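Local coordinates for protein gamma-D-glutamyl-L-lysine dipeptidyl-peptidase (Bacillus cereus ATCC 10987, PDB 3H41) that probably cleaves gamma-D-glutamyl-L-lysine bonds in murein peptides, as a cysteine peptidase that releases L-Ala-gamma-D-Glu dipeptides during cell wall degradation, at residues Pro237-Lys247 with Glu302-Leu310; Asp74-Val84 with Gly95-Leu105. All coordinates share one frame; numbering follows the deposited sequence.

Contact 1: residues Pro237-Lys247 with Glu302-Leu310; sequences PQSRNGVAVDK and EYAGARRYL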
loop_
_atom_site.group_PDB
_atom_site.type_symbol
_atom_site.label_atom_id
_atom_site.label_comp_id
_atom_site.label_asym_id
_atom_site.label_seq_id
_atom_site.Cartn_x
_atom_site.Cartn_y
_atom_site.Cartn_z
ATOM N N PRO A 237 -14.969 -4.934 -1.075
ATOM C CA PRO A 237 -14.753 -5.759 0.118
ATOM C C PRO A 237 -14.587 -4.963 1.404
ATOM O O PRO A 237 -15.137 -5.333 2.462
ATOM C CB PRO A 237 -13.487 -6.527 -0.237
ATOM C CG PRO A 237 -13.571 -6.649 -1.775
ATOM C CD PRO A 237 -14.092 -5.329 -2.192
ATOM N N GLN A 238 -13.871 -3.845 1.340
ATOM C CA GLN A 238 -13.793 -2.995 2.531
ATOM C C GLN A 238 -15.185 -2.598 3.030
ATOM O O GLN A 238 -15.435 -2.493 4.251
ATOM C CB GLN A 238 -12.979 -1.741 2.253
ATOM C CG GLN A 238 -11.482 -1.944 2.247
ATOM C CD GLN A 238 -10.694 -0.664 2.034
ATOM O OE1 GLN A 238 -11.165 0.441 2.327
ATOM N NE2 GLN A 238 -9.441 -0.809 1.521
ATOM N N SER A 239 -16.095 -2.367 2.097
ATOM C CA SER A 239 -17.428 -1.897 2.442
ATOM C C SER A 239 -18.302 -2.975 3.129
ATOM O O SER A 239 -19.376 -2.647 3.646
ATOM C CB SER A 239 -18.164 -1.387 1.178
ATOM O OG SER A 239 -18.721 -2.451 0.413
ATOM N N ARG A 240 -17.873 -4.232 3.064
ATOM C CA ARG A 240 -18.622 -5.402 3.591
ATOM C C ARG A 240 -17.854 -6.111 4.728
ATOM O O ARG A 240 -18.263 -7.161 5.191
ATOM C CB ARG A 240 -18.934 -6.420 2.487
ATOM C CG ARG A 240 -19.961 -5.941 1.429
ATOM C CD ARG A 240 -21.031 -5.092 2.073
ATOM N NE ARG A 240 -22.224 -4.924 1.255
ATOM C CZ ARG A 240 -22.513 -3.853 0.516
ATOM N NH1 ARG A 240 -21.679 -2.820 0.421
ATOM N NH2 ARG A 240 -23.660 -3.834 -0.157
ATOM N N ASN A 241 -16.759 -5.515 5.177
ATOM C CA ASN A 241 -16.046 -5.995 6.361
ATOM C C ASN A 241 -16.030 -4.961 7.460
ATOM O O ASN A 241 -16.411 -3.834 7.238
ATOM C CB ASN A 241 -14.686 -6.504 5.919
ATOM C CG ASN A 241 -14.823 -7.847 5.192
ATOM O OD1 ASN A 241 -14.961 -8.877 5.844
ATOM N ND2 ASN A 241 -14.870 -7.829 3.843
ATOM N N GLY A 242 -15.668 -5.353 8.679
ATOM C CA GLY A 242 -15.875 -4.499 9.831
ATOM C C GLY A 242 -17.359 -4.398 10.202
ATOM O O GLY A 242 -18.166 -5.133 9.686
ATOM N N VAL A 243 -17.704 -3.458 11.064
ATOM C CA VAL A 243 -19.057 -3.334 11.590
ATOM C C VAL A 243 -19.821 -2.170 10.921
ATOM O O VAL A 243 -19.355 -1.031 10.858
ATOM C CB VAL A 243 -19.028 -3.177 13.142
ATOM C CG1 VAL A 243 -20.421 -2.993 13.707
ATOM C CG2 VAL A 243 -18.374 -4.404 13.766
ATOM N N ALA A 244 -21.003 -2.479 10.418
ATOM C CA ALA A 244 -21.852 -1.478 9.808
ATOM C C ALA A 244 -22.160 -0.323 10.738
ATOM O O ALA A 244 -22.503 -0.538 11.891
ATOM C CB ALA A 244 -23.165 -2.143 9.341
ATOM N N VAL A 245 -22.046 0.909 10.239
ATOM C CA VAL A 245 -22.286 2.114 11.033
ATOM C C VAL A 245 -23.349 2.950 10.312
ATOM O O VAL A 245 -23.300 3.088 9.087
ATOM C CB VAL A 245 -20.987 2.974 11.166
ATOM C CG1 VAL A 245 -21.276 4.313 11.881
ATOM C CG2 VAL A 245 -19.886 2.194 11.922
ATOM N N ASP A 246 -24.299 3.496 11.060
ATOM C CA ASP A 246 -25.366 4.322 10.460
ATOM C C ASP A 246 -24.933 5.785 10.428
ATOM O O ASP A 246 -24.129 6.227 11.245
ATOM C CB ASP A 246 -26.711 4.119 11.197
ATOM C CG ASP A 246 -26.721 4.711 12.604
ATOM O OD1 ASP A 246 -26.673 5.947 12.750
ATOM O OD2 ASP A 246 -26.802 3.930 13.576
ATOM N N LYS A 247 -25.446 6.524 9.452
ATOM C CA LYS A 247 -25.023 7.907 9.191
ATOM C C LYS A 247 -25.011 8.758 10.466
ATOM O O LYS A 247 -24.098 9.566 10.683
ATOM C CB LYS A 247 -25.933 8.529 8.124
ATOM C CG LYS A 247 -25.742 10.029 7.846
ATOM C CD LYS A 247 -24.861 10.321 6.639
ATOM C CE LYS A 247 -24.918 11.784 6.304
ATOM N NZ LYS A 247 -24.523 12.592 7.471
ATOM N N GLU A 302 -23.943 9.740 -3.654
ATOM C CA GLU A 302 -23.474 8.361 -3.820
ATOM C C GLU A 302 -23.132 7.653 -2.484
ATOM O O GLU A 302 -22.689 6.494 -2.500
ATOM C CB GLU A 302 -22.258 8.331 -4.753
ATOM C CG GLU A 302 -22.593 8.532 -6.245
ATOM C CD GLU A 302 -21.536 8.028 -7.189
ATOM O OE1 GLU A 302 -20.387 7.780 -6.753
ATOM O OE2 GLU A 302 -21.870 7.862 -8.389
ATOM N N TYR A 303 -23.365 8.335 -1.369
ATOM C CA TYR A 303 -23.155 7.778 -0.046
ATOM C C TYR A 303 -23.769 6.382 0.012
ATOM O O TYR A 303 -24.960 6.205 -0.274
ATOM C CB TYR A 303 -23.771 8.674 1.015
ATOM C CG TYR A 303 -23.476 8.219 2.410
ATOM C CD1 TYR A 303 -22.286 8.570 3.035
ATOM C CD2 TYR A 303 -24.365 7.387 3.098
ATOM C CE1 TYR A 303 -21.996 8.123 4.320
ATOM C CE2 TYR A 303 -24.075 6.929 4.402
ATOM C CZ TYR A 303 -22.883 7.318 4.999
ATOM O OH TYR A 303 -22.546 6.902 6.268
ATOM N N ALA A 304 -22.950 5.392 0.362
ATOM C CA ALA A 304 -23.370 4.004 0.348
ATOM C C ALA A 304 -23.039 3.279 1.638
ATOM O O ALA A 304 -22.824 2.065 1.614
ATOM C CB ALA A 304 -22.718 3.272 -0.820
ATOM N N GLY A 305 -22.925 4.016 2.724
ATOM C CA GLY A 305 -22.778 3.408 4.059
ATOM C C GLY A 305 -21.381 3.583 4.646
ATOM O O GLY A 305 -20.523 4.212 4.047
ATOM N N ALA A 306 -21.191 3.081 5.858
ATOM C CA ALA A 306 -19.954 3.285 6.588
ATOM C C ALA A 306 -19.646 2.040 7.404
ATOM O O ALA A 306 -20.575 1.317 7.833
ATOM C CB ALA A 306 -20.034 4.548 7.472
ATOM N N ARG A 307 -18.348 1.766 7.576
ATOM C CA ARG A 307 -17.875 0.602 8.338
ATOM C C ARG A 307 -16.873 1.020 9.418
ATOM O O ARG A 307 -16.035 1.926 9.195
ATOM C CB ARG A 307 -17.185 -0.364 7.388
ATOM C CG ARG A 307 -18.112 -1.057 6.438
ATOM C CD ARG A 307 -18.777 -2.231 7.193
ATOM N NE ARG A 307 -20.060 -2.548 6.663
ATOM C CZ ARG A 307 -20.626 -3.747 6.729
ATOM N NH1 ARG A 307 -20.020 -4.804 7.291
ATOM N NH2 ARG A 307 -21.809 -3.889 6.201
ATOM N N ARG A 308 -16.928 0.339 10.563
ATOM C CA ARG A 308 -15.990 0.577 11.658
ATOM C C ARG A 308 -15.077 -0.634 11.878
ATOM O O ARG A 308 -15.511 -1.774 11.959
ATOM C CB ARG A 308 -16.743 0.955 12.935
ATOM C CG ARG A 308 -15.869 1.319 14.160
ATOM C CD ARG A 308 -16.725 1.915 15.292
ATOM N NE ARG A 308 -17.429 3.076 14.779
ATOM C CZ ARG A 308 -18.542 3.601 15.261
ATOM N NH1 ARG A 308 -19.141 3.089 16.336
ATOM N NH2 ARG A 308 -19.073 4.640 14.640
ATOM N N TYR A 309 -13.782 -0.359 11.943
ATOM C CA TYR A 309 -12.774 -1.402 11.982
ATOM C C TYR A 309 -12.007 -1.356 13.311
ATOM O O TYR A 309 -11.293 -2.297 13.653
ATOM C CB TYR A 309 -11.837 -1.237 10.775
ATOM C CG TYR A 309 -12.365 -1.846 9.471
ATOM C CD1 TYR A 309 -12.068 -3.151 9.143
ATOM C CD2 TYR A 309 -13.119 -1.097 8.558
ATOM C CE1 TYR A 309 -12.533 -3.728 7.931
ATOM C CE2 TYR A 309 -13.586 -1.654 7.364
ATOM C CZ TYR A 309 -13.288 -2.973 7.056
ATOM O OH TYR A 309 -13.727 -3.550 5.866
ATOM N N LEU A 310 -12.178 -0.268 14.056
ATOM C CA LEU A 310 -11.560 -0.119 15.372
ATOM C C LEU A 310 -12.385 -0.873 16.400
ATOM O O LEU A 310 -13.623 -0.797 16.387
ATOM C CB LEU A 310 -11.518 1.341 15.775
ATOM C CG LEU A 310 -10.546 2.222 14.996
ATOM C CD1 LEU A 310 -10.659 3.660 15.454
ATOM C CD2 LEU A 310 -9.122 1.708 15.184
HETATM O O HOH W 1 -22.903 -0.473 -0.727
HETATM O O HOH W 2 -24.091 4.899 7.080
HETATM O O HOH W 3 -23.458 1.455 7.141
#
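With CG of Y309 set beside its own backbone N (chi1 -83°) and that of R307 likewise (chi1 -70°, the chain then bending at chi2), both side chains reach back to the turn and the residue after it, Q238-G242, where they meet backbone carbonyls. The Y309 hydroxyl donates to Q238 O at 2.6 Å, in the carbonyl plane on a lone pair, while CA of G242 sits over one face of the ring, 4.0 Å from its centroid. R307 lies between two backbone layers, A244 N above one face of its guanidinium and R240 CA over the centre of the other; NH1 bonds G242 O at 3.0 Å, bent to 135° and from above the carbonyl plane. Next to these grips, strand 243-245 pairs antiparallel with 303-308 as the outermost strand of the sheet in the NlpC/P60 domain, where V243 and R308 form a hydrogen-bonded pair (V243 N to R308 O 2.9 Å). On the face that carries V243, V245 and R308, V245 CG2 packs 3.5 Å from R308 CB and lies over one face of that guanidinium near its rim; R308 NH2 is in a salt bridge with D254. Farther on, one water joins Y303 OH to V245 O.

Contact 2: residues Asp74-Val84 with Gly95-Leu105; sequences DKKGDWVKVLV and GYPGWMPEKQL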
loop_
_atom_site.group_PDB
_atom_site.type_symbol
_atom_site.label_atom_id
_atom_site.label_comp_id
_atom_site.label_asym_id
_atom_site.label_seq_id
_atom_site.Cartn_x
_atom_site.Cartn_y
_atom_site.Cartn_z
ATOM N N ASP A 74 2.194 -18.920 -11.515
ATOM C CA ASP A 74 2.278 -19.124 -12.971
ATOM C C ASP A 74 3.442 -18.318 -13.469
ATOM O O ASP A 74 3.919 -17.420 -12.750
ATOM C CB ASP A 74 0.979 -18.679 -13.664
ATOM C CG ASP A 74 0.745 -19.363 -15.026
ATOM O OD1 ASP A 74 1.650 -20.047 -15.559
ATOM O OD2 ASP A 74 -0.370 -19.200 -15.555
ATOM N N LYS A 75 3.932 -18.649 -14.665
ATOM C CA LYS A 75 5.052 -17.952 -15.288
ATOM C C LYS A 75 4.856 -17.942 -16.792
ATOM O O LYS A 75 4.599 -18.986 -17.381
ATOM C CB LYS A 75 6.406 -18.609 -14.963
ATOM C CG LYS A 75 7.597 -18.033 -15.732
ATOM C CD LYS A 75 8.940 -18.506 -15.159
ATOM C CE LYS A 75 10.109 -18.133 -16.054
ATOM N NZ LYS A 75 11.391 -18.112 -15.295
ATOM N N LYS A 76 4.914 -16.763 -17.395
ATOM C CA LYS A 76 4.849 -16.615 -18.837
ATOM C C LYS A 76 6.003 -15.719 -19.254
ATOM O O LYS A 76 6.005 -14.513 -18.988
ATOM C CB LYS A 76 3.543 -15.982 -19.281
ATOM C CG LYS A 76 2.266 -16.666 -18.849
ATOM C CD LYS A 76 1.886 -17.812 -19.740
ATOM C CE LYS A 76 0.420 -18.210 -19.546
ATOM N NZ LYS A 76 0.319 -19.692 -19.494
ATOM N N GLY A 77 7.004 -16.301 -19.892
ATOM C CA GLY A 77 8.208 -15.556 -20.256
ATOM C C GLY A 77 8.892 -14.949 -19.041
ATOM O O GLY A 77 9.159 -15.647 -18.072
ATOM N N ASP A 78 9.150 -13.644 -19.094
ATOM C CA ASP A 78 9.786 -12.901 -17.992
ATOM C C ASP A 78 8.809 -12.513 -16.859
ATOM O O ASP A 78 9.224 -11.923 -15.863
ATOM C CB ASP A 78 10.431 -11.621 -18.535
ATOM C CG ASP A 78 11.585 -11.895 -19.495
ATOM O OD1 ASP A 78 12.344 -12.864 -19.290
ATOM O OD2 ASP A 78 11.747 -11.123 -20.460
ATOM N N TRP A 79 7.527 -12.828 -17.022
ATOM C CA TRP A 79 6.499 -12.457 -16.058
ATOM C C TRP A 79 6.012 -13.629 -15.225
ATOM O O TRP A 79 5.893 -14.746 -15.721
ATOM C CB TRP A 79 5.314 -11.832 -16.787
ATOM C CG TRP A 79 5.644 -10.508 -17.389
ATOM C CD1 TRP A 79 6.362 -10.292 -18.522
ATOM C CD2 TRP A 79 5.313 -9.197 -16.866
ATOM N NE1 TRP A 79 6.451 -8.933 -18.776
ATOM C CE2 TRP A 79 5.835 -8.248 -17.760
ATOM C CE3 TRP A 79 4.600 -8.748 -15.751
ATOM C CZ2 TRP A 79 5.681 -6.869 -17.564
ATOM C CZ3 TRP A 79 4.441 -7.406 -15.567
ATOM C CH2 TRP A 79 4.983 -6.472 -16.470
ATOM N N VAL A 80 5.716 -13.361 -13.949
ATOM C CA VAL A 80 5.077 -14.332 -13.067
ATOM C C VAL A 80 3.748 -13.813 -12.580
ATOM O O VAL A 80 3.561 -12.603 -12.434
ATOM C CB VAL A 80 5.951 -14.711 -11.842
ATOM C CG1 VAL A 80 7.040 -15.701 -12.283
ATOM C CG2 VAL A 80 6.585 -13.465 -11.134
ATOM N N LYS A 81 2.839 -14.743 -12.290
ATOM C CA LYS A 81 1.611 -14.444 -11.625
ATOM C C LYS A 81 1.842 -14.843 -10.182
ATOM O O LYS A 81 2.438 -15.903 -9.932
ATOM C CB LYS A 81 0.438 -15.198 -12.247
ATOM C CG LYS A 81 -0.906 -14.701 -11.721
ATOM C CD LYS A 81 -2.079 -15.481 -12.275
ATOM C CE LYS A 81 -3.353 -14.957 -11.641
ATOM N NZ LYS A 81 -4.527 -15.735 -12.084
ATOM N N VAL A 82 1.449 -13.951 -9.261
ATOM C CA VAL A 82 1.703 -14.097 -7.819
ATOM C C VAL A 82 0.445 -13.798 -7.037
ATOM O O VAL A 82 -0.478 -13.157 -7.548
ATOM C CB VAL A 82 2.911 -13.222 -7.331
ATOM C CG1 VAL A 82 4.131 -13.450 -8.192
ATOM C CG2 VAL A 82 2.594 -11.714 -7.327
ATOM N N LEU A 83 0.366 -14.353 -5.837
ATOM C CA LEU A 83 -0.643 -13.980 -4.865
ATOM C C LEU A 83 0.054 -13.247 -3.709
ATOM O O LEU A 83 0.924 -13.815 -3.027
ATOM C CB LEU A 83 -1.394 -15.217 -4.327
ATOM C CG LEU A 83 -1.933 -16.153 -5.411
ATOM C CD1 LEU A 83 -2.612 -17.391 -4.761
ATOM C CD2 LEU A 83 -2.890 -15.398 -6.348
ATOM N N VAL A 84 -0.342 -11.995 -3.484
ATOM C CA VAL A 84 0.273 -11.163 -2.468
ATOM C C VAL A 84 -0.336 -11.438 -1.113
ATOM O O VAL A 84 -1.526 -11.200 -0.863
ATOM C CB VAL A 84 0.148 -9.642 -2.797
ATOM C CG1 VAL A 84 0.844 -8.788 -1.676
ATOM C CG2 VAL A 84 0.725 -9.309 -4.229
ATOM N N GLY A 95 -4.089 -14.793 -1.388
ATOM C CA GLY A 95 -3.506 -13.472 -1.593
ATOM C C GLY A 95 -4.065 -12.771 -2.818
ATOM O O GLY A 95 -4.846 -13.353 -3.576
ATOM N N TYR A 96 -3.622 -11.533 -3.012
ATOM C CA TYR A 96 -4.101 -10.686 -4.098
ATOM C C TYR A 96 -3.374 -11.040 -5.363
ATOM O O TYR A 96 -2.144 -11.018 -5.402
ATOM C CB TYR A 96 -3.922 -9.177 -3.780
ATOM C CG TYR A 96 -4.963 -8.355 -4.497
ATOM C CD1 TYR A 96 -4.846 -8.102 -5.848
ATOM C CD2 TYR A 96 -6.095 -7.870 -3.841
ATOM C CE1 TYR A 96 -5.783 -7.390 -6.511
ATOM C CE2 TYR A 96 -7.064 -7.147 -4.528
ATOM C CZ TYR A 96 -6.891 -6.918 -5.880
ATOM O OH TYR A 96 -7.804 -6.230 -6.645
ATOM N N PRO A 97 -4.123 -11.387 -6.417
ATOM C CA PRO A 97 -3.477 -11.872 -7.621
ATOM C C PRO A 97 -3.046 -10.781 -8.593
ATOM O O PRO A 97 -3.679 -9.728 -8.689
ATOM C CB PRO A 97 -4.549 -12.726 -8.239
ATOM C CG PRO A 97 -5.790 -11.974 -7.933
ATOM C CD PRO A 97 -5.588 -11.521 -6.502
ATOM N N GLY A 98 -1.977 -11.055 -9.318
ATOM C CA GLY A 98 -1.590 -10.229 -10.437
ATOM C C GLY A 98 -0.244 -10.606 -11.005
ATOM O O GLY A 98 0.440 -11.419 -10.458
ATOM N N TRP A 99 0.118 -9.967 -12.105
ATOM C CA TRP A 99 1.329 -10.279 -12.858
ATOM C C TRP A 99 2.399 -9.219 -12.652
ATOM O O TRP A 99 2.115 -8.001 -12.637
ATOM C CB TRP A 99 0.994 -10.395 -14.351
ATOM C CG TRP A 99 0.108 -11.539 -14.684
ATOM C CD1 TRP A 99 -1.253 -11.568 -14.664
ATOM C CD2 TRP A 99 0.534 -12.836 -15.148
ATOM N NE1 TRP A 99 -1.700 -12.828 -15.042
ATOM C CE2 TRP A 99 -0.623 -13.613 -15.352
ATOM C CE3 TRP A 99 1.783 -13.410 -15.380
ATOM C CZ2 TRP A 99 -0.570 -14.936 -15.801
ATOM C CZ3 TRP A 99 1.837 -14.734 -15.824
ATOM C CH2 TRP A 99 0.670 -15.477 -16.029
HETATM N N MSE A 100 3.628 -9.686 -12.474
HETATM C CA MSE A 100 4.773 -8.823 -12.234
HETATM C C MSE A 100 6.054 -9.418 -12.851
HETATM O O MSE A 100 6.119 -10.629 -13.092
HETATM C CB MSE A 100 4.936 -8.593 -10.732
HETATM C CG MSE A 100 5.192 -9.864 -9.907
HETATM SE SE MSE A 100 5.595 -9.420 -8.041
HETATM C CE MSE A 100 7.259 -8.615 -8.374
ATOM N N PRO A 101 7.075 -8.580 -13.118
ATOM C CA PRO A 101 8.340 -9.163 -13.620
ATOM C C PRO A 101 9.012 -10.036 -12.602
ATOM O O PRO A 101 9.154 -9.637 -11.447
ATOM C CB PRO A 101 9.206 -7.946 -13.916
ATOM C CG PRO A 101 8.214 -6.817 -14.140
ATOM C CD PRO A 101 7.104 -7.107 -13.184
ATOM N N GLU A 102 9.429 -11.219 -13.029
ATOM C CA GLU A 102 10.157 -12.134 -12.140
ATOM C C GLU A 102 11.399 -11.501 -11.518
ATOM O O GLU A 102 11.776 -11.827 -10.391
ATOM C CB GLU A 102 10.541 -13.425 -12.875
ATOM C CG GLU A 102 10.958 -14.499 -11.867
ATOM C CD GLU A 102 11.013 -15.895 -12.470
ATOM O OE1 GLU A 102 11.422 -16.007 -13.641
ATOM O OE2 GLU A 102 10.651 -16.863 -11.764
ATOM N N LYS A 103 12.037 -10.606 -12.252
ATOM C CA LYS A 103 13.238 -9.955 -11.780
ATOM C C LYS A 103 13.036 -9.023 -10.598
ATOM O O LYS A 103 14.030 -8.573 -10.019
ATOM C CB LYS A 103 13.938 -9.182 -12.901
ATOM C CG LYS A 103 13.151 -8.010 -13.488
ATOM C CD LYS A 103 13.868 -7.470 -14.719
ATOM C CE LYS A 103 13.214 -6.233 -15.282
ATOM N NZ LYS A 103 13.909 -5.755 -16.534
ATOM N N GLN A 104 11.775 -8.775 -10.241
ATOM C CA GLN A 104 11.440 -7.990 -9.059
ATOM C C GLN A 104 11.201 -8.834 -7.806
ATOM O O GLN A 104 10.798 -8.291 -6.776
ATOM C CB GLN A 104 10.215 -7.111 -9.347
ATOM C CG GLN A 104 10.540 -5.962 -10.300
ATOM C CD GLN A 104 9.356 -5.022 -10.441
ATOM O OE1 GLN A 104 8.216 -5.458 -10.325
ATOM N NE2 GLN A 104 9.626 -3.741 -10.682
ATOM N N LEU A 105 11.457 -10.145 -7.906
ATOM C CA LEU A 105 11.270 -11.098 -6.796
ATOM C C LEU A 105 12.642 -11.614 -6.385
ATOM O O LEU A 105 13.585 -11.615 -7.180
ATOM C CB LEU A 105 10.411 -12.287 -7.224
ATOM C CG LEU A 105 8.943 -12.030 -7.488
ATOM C CD1 LEU A 105 8.284 -13.336 -7.937
ATOM C CD2 LEU A 105 8.232 -11.435 -6.253
HETATM O O HOH W 4 11.656 -10.395 -15.342
#
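V80 with M100, V82 with G98 and V84 with Y96 are antiparallel hydrogen-bonded pairs between strands 79-84 and 96-101, each closed by two bonds; V80 N to M100 O measures 2.9 Å at 170°, and the first two pairs have their donors nearly along the C=O axis. E102 N continues the ladder to D78 O (2.9 Å), a carbonyl that also accepts from a water held by K103 N.

Aromatic contacts come next. W99 lays its indole across K81, whose CB stands over the centre of the six-membered ring, 3.5 Å from the centroid and only 5° off the normal; CG anti to the backbone N (chi1 -170°) and an extended chain carry K81 onward past the indole NE1. K76 CG meets W99 CH2 at 3.5 Å, beside the type II' turn K76-W79 that joins strand 69-76 to 79-84. W79 and P101 lie side by side, the proline CD 3.6 Å from W79 CZ3, and the indole also meets W19 edge-to-face.

The two strands form a beta hairpin in the N-terminal SH3-type domain. Y96 carries the hairpin to the substrate: its hydroxyl bonds D234, and its side chain lines the pocket of the bound alanine.

Apolar side chains gather on the face bearing V80, V82 and M100. V80 CG2 and L105 CD1 meet tip to tip at 3.6 Å, and the selenium of selenomethionine M100 lies 3.8 Å from V82 CG2, the two side chains crossing at about a right angle.

One charged pair lies at the hairpin's other end: the extended K75 chain brings NZ to E102 OE1 at 2.7 Å, on the syn lone pair.

Both contacts pair antiparallel strands, contact 1 at the edge of its sheet, yet in separate domains, with centres about 32 Å apart and nearest atoms about 7 Å apart. Contact 1 is a surface contact in the NlpC/P60 domain, with 3 buried residues among 15 that touch; contact 2, in the SH3-type domain, is partly buried, with 11 of 19. The chemistry follows: side chains of contact 1 largely grip backbone carbonyls and a loop, whereas contact 2 adds a longer ladder and an apolar face. No element is shared, but both approach the substrate site, Y96 by touching the alanine and P237 and Q238 by adjoining D234 and S217.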